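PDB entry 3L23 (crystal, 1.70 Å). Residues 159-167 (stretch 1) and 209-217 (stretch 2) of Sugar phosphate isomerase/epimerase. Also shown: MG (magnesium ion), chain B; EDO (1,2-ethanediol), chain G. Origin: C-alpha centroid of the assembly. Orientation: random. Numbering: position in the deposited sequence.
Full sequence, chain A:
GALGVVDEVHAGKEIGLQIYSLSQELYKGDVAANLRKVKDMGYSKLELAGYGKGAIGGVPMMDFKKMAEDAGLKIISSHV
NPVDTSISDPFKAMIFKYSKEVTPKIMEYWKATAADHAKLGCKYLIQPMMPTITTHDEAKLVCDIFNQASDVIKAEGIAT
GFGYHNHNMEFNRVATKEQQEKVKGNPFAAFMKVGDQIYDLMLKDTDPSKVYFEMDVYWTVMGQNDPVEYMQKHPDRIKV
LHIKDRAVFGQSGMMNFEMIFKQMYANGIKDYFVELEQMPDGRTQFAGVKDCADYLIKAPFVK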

# COMPACT_ATOMS: atom_id res chain seq x y z
N ALA A 159 9.96 11.54 -7.08
CA ALA A 159 11.11 11.76 -6.22
C ALA A 159 11.15 10.86 -5.00
O ALA A 159 12.22 10.63 -4.43
CB ALA A 159 11.15 13.19 -5.78
N THR A 160 9.99 10.40 -4.55
CA THR A 160 9.92 9.48 -3.39
C THR A 160 10.53 8.09 -3.62
O THR A 160 10.79 7.37 -2.66
CB THR A 160 8.48 9.30 -2.89
OG1 THR A 160 7.63 8.93 -3.99
CG2 THR A 160 7.98 10.59 -2.24
N GLY A 161 10.76 7.71 -4.87
CA GLY A 161 11.35 6.42 -5.18
C GLY A 161 10.38 5.25 -5.06
O GLY A 161 9.23 5.34 -5.52
N PHE A 162 10.84 4.19 -4.40
CA PHE A 162 10.10 2.93 -4.31
C PHE A 162 9.49 2.77 -2.92
O PHE A 162 10.21 2.79 -1.91
CB PHE A 162 11.05 1.73 -4.60
CG PHE A 162 10.39 0.40 -4.50
CD1 PHE A 162 9.72 -0.16 -5.60
CD2 PHE A 162 10.40 -0.31 -3.32
CE1 PHE A 162 9.12 -1.41 -5.51
CE2 PHE A 162 9.76 -1.56 -3.24
CZ PHE A 162 9.13 -2.09 -4.33
N GLY A 163 8.17 2.63 -2.86
CA GLY A 163 7.50 2.33 -1.60
C GLY A 163 7.06 0.88 -1.55
O GLY A 163 6.67 0.32 -2.57
N TYR A 164 7.05 0.31 -0.34
CA TYR A 164 6.67 -1.08 -0.13
C TYR A 164 5.59 -1.21 0.94
O TYR A 164 5.78 -0.74 2.08
CB TYR A 164 7.88 -1.95 0.26
CG TYR A 164 7.51 -3.43 0.31
CD1 TYR A 164 7.40 -4.18 -0.85
CD2 TYR A 164 7.15 -4.03 1.52
CE1 TYR A 164 6.99 -5.51 -0.79
CE2 TYR A 164 6.76 -5.35 1.57
CZ TYR A 164 6.68 -6.06 0.40
OH TYR A 164 6.29 -7.38 0.42
N HIS A 165 4.49 -1.89 0.58
CA HIS A 165 3.35 -2.18 1.49
C HIS A 165 3.34 -3.66 1.84
O HIS A 165 3.40 -4.55 0.98
CB HIS A 165 2.02 -1.73 0.85
CG HIS A 165 0.78 -2.36 1.44
ND1 HIS A 165 0.44 -3.67 1.20
CD2 HIS A 165 -0.23 -1.85 2.20
CE1 HIS A 165 -0.71 -3.95 1.80
NE2 HIS A 165 -1.14 -2.86 2.41
N ASN A 166 3.20 -3.95 3.14
CA ASN A 166 3.24 -5.29 3.65
C ASN A 166 1.87 -5.87 3.95
O ASN A 166 0.92 -5.12 4.20
CB ASN A 166 3.99 -5.34 4.97
CG ASN A 166 3.30 -4.50 6.06
OD1 ASN A 166 3.32 -3.25 6.05
ND2 ASN A 166 2.68 -5.20 7.04
N HIS A 167 1.79 -7.20 3.88
CA HIS A 167 0.74 -7.95 4.57
C HIS A 167 1.40 -8.65 5.77
O HIS A 167 2.21 -8.02 6.46
CB HIS A 167 -0.03 -8.90 3.66
CG HIS A 167 -0.76 -8.21 2.54
ND1 HIS A 167 -0.12 -7.76 1.40
CD2 HIS A 167 -2.07 -7.91 2.37
CE1 HIS A 167 -1.00 -7.21 0.58
NE2 HIS A 167 -2.20 -7.29 1.14
MG MG B . -3.21 -2.56 3.20
C1 EDO G . 20.81 0.54 -7.11
O1 EDO G . 21.49 1.74 -7.49
C2 EDO G . 21.39 0.06 -5.80
O2 EDO G . 21.34 1.10 -4.81
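Stretch 2, residues 209-217: SKVYFEMDV

A magnesium ion joins the two stretches: H165 NE2 binds it at 2.2 Å and D216 OD2 at 2.0 Å, with two waters and two atoms from elsewhere in the structure completing the shell. The metal explains why H165 NE2 and D216 OD2 lie 3.3 Å apart without a hydrogen bond between them, since both point at the same ion. Behind this site, stretch 2 runs as a β-strand from V211 to D216, in the same direction as the strand of stretch 1 that starts at F162. The axes cross at -28° and approach to 4.4 Å.

The register is direct: F162 lies beside V211, G163 beside Y212 and Y164 beside F213, with CA to CA distances of 4.9, 4.9 and 4.8 Å. Extended backbone angles in V211 to F213 (phi -120 to -130°, psi 134 to 170°) let the peptide groups alternate in the manner of a parallel pair. F162 N donates to K210 O (3.2 Å), Y212 N to F162 O (3.0 Å), Y164 N to Y212 O (2.9 Å, rather bent at 139°) and E214 N to Y164 O (2.8 Å). Beyond the ladder a side chain takes over: N166, with chi1 in p, brings OD1 to D216 N at 3.0 Å, while its ND2 donates to H167 O (2.9 Å) and so steadies the amide.

Stretch 1 covers more of Y212 (84 Å²) than of any other residue of stretch 2. Its chi1 is p, which folds the ring over G163; G163 CA stands 3.5 Å from the centroid of the Y212 ring, 19° off the normal, in a CH-pi contact. The lack of a side chain makes this possible, because an ideal CB on G163 would fall 2.4 Å from Y212 CZ. At the ring's edge, Y212 CE1 is 3.3 Å from T160 O. Water 1 ties this end together, accepting from Y212 OH (2.7 Å) and donating to T160 OG1 (2.6 Å) and G161 O (2.7 Å). G161 has a positive phi of 77°, and a CB there would clash with K210 O.

F162, V211, Y164 and F213 share the sheet face opposite the Y212 ring. V211 CG1 meets the edge of the F162 ring, 4.1 Å from F162 CD2, and F213 CD2 packs 3.9 Å from Y164 CB. K210 sets out sideways and the end of its side chain leads away from stretch 1, where K210 NZ makes a weak hydrogen bond to O1 of the 1,2-ethanediol (3.4 Å).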

# COMPACT_ATOMS: atom_id res chain seq x y z
N SER A 209 17.74 5.83 1.36
CA SER A 209 17.64 6.99 0.48
C SER A 209 16.85 6.63 -0.78
O SER A 209 16.57 7.49 -1.60
CB SER A 209 19.03 7.49 0.07
OG SER A 209 19.65 6.62 -0.87
N LYS A 210 16.53 5.35 -0.94
CA LYS A 210 15.84 4.86 -2.14
C LYS A 210 14.46 4.18 -1.91
O LYS A 210 13.57 4.29 -2.77
CB LYS A 210 16.71 3.85 -2.84
CG LYS A 210 18.03 4.39 -3.26
CD LYS A 210 18.86 3.34 -4.00
CE LYS A 210 20.27 3.85 -4.26
NZ LYS A 210 20.46 4.40 -5.56
N VAL A 211 14.33 3.46 -0.79
CA VAL A 211 13.14 2.63 -0.48
C VAL A 211 12.54 3.06 0.84
O VAL A 211 13.28 3.26 1.80
CB VAL A 211 13.55 1.15 -0.38
CG1 VAL A 211 12.43 0.24 0.17
CG2 VAL A 211 14.11 0.65 -1.75
N TYR A 212 11.22 3.20 0.86
CA TYR A 212 10.50 3.51 2.10
C TYR A 212 9.36 2.52 2.20
O TYR A 212 9.03 1.80 1.24
CB TYR A 212 9.95 4.96 2.12
CG TYR A 212 8.92 5.18 1.04
CD1 TYR A 212 9.30 5.52 -0.25
CD2 TYR A 212 7.55 5.06 1.31
CE1 TYR A 212 8.34 5.68 -1.26
CE2 TYR A 212 6.60 5.19 0.32
CZ TYR A 212 7.00 5.51 -0.96
OH TYR A 212 6.03 5.62 -1.95
N PHE A 213 8.73 2.52 3.36
CA PHE A 213 7.69 1.57 3.68
C PHE A 213 6.35 2.24 4.00
O PHE A 213 6.28 3.29 4.67
CB PHE A 213 8.16 0.67 4.85
CG PHE A 213 9.32 -0.23 4.46
CD1 PHE A 213 10.59 0.21 4.47
CD2 PHE A 213 9.08 -1.51 3.99
CE1 PHE A 213 11.64 -0.59 4.02
CE2 PHE A 213 10.13 -2.33 3.54
CZ PHE A 213 11.39 -1.88 3.56
N GLU A 214 5.28 1.63 3.47
CA GLU A 214 3.92 2.00 3.83
C GLU A 214 3.48 0.87 4.73
O GLU A 214 3.13 -0.19 4.22
CB GLU A 214 3.00 2.09 2.61
CG GLU A 214 1.54 2.39 2.91
CD GLU A 214 0.71 2.45 1.69
OE1 GLU A 214 0.65 1.45 0.96
OE2 GLU A 214 0.10 3.50 1.42
N MSE A 215 3.46 1.09 6.05
CA MSE A 215 3.17 0.00 6.98
C MSE A 215 1.65 -0.15 7.10
O MSE A 215 0.93 0.81 7.42
CB MSE A 215 3.77 0.25 8.36
CG MSE A 215 3.27 -0.73 9.42
SE MSE A 215 4.43 -0.85 10.93
CE MSE A 215 5.64 -2.13 10.25
N ASP A 216 1.16 -1.35 6.84
CA ASP A 216 -0.26 -1.66 7.06
C ASP A 216 -0.36 -2.14 8.49
O ASP A 216 0.11 -3.23 8.85
CB ASP A 216 -0.76 -2.68 6.07
CG ASP A 216 -2.24 -2.95 6.18
OD1 ASP A 216 -2.68 -3.27 7.29
OD2 ASP A 216 -2.93 -2.92 5.14
N VAL A 217 -1.02 -1.32 9.31
CA VAL A 217 -1.01 -1.61 10.75
C VAL A 217 -1.74 -2.91 11.08
O VAL A 217 -1.36 -3.59 12.05
CB VAL A 217 -1.52 -0.41 11.60
CG1 VAL A 217 -0.63 0.79 11.38
CG2 VAL A 217 -2.99 -0.05 11.31
O HOH W 1 7.06 6.39 -4.35
O HOH W 2 -3.52 -4.66 2.97
O HOH W 3 -3.63 -2.72 0.88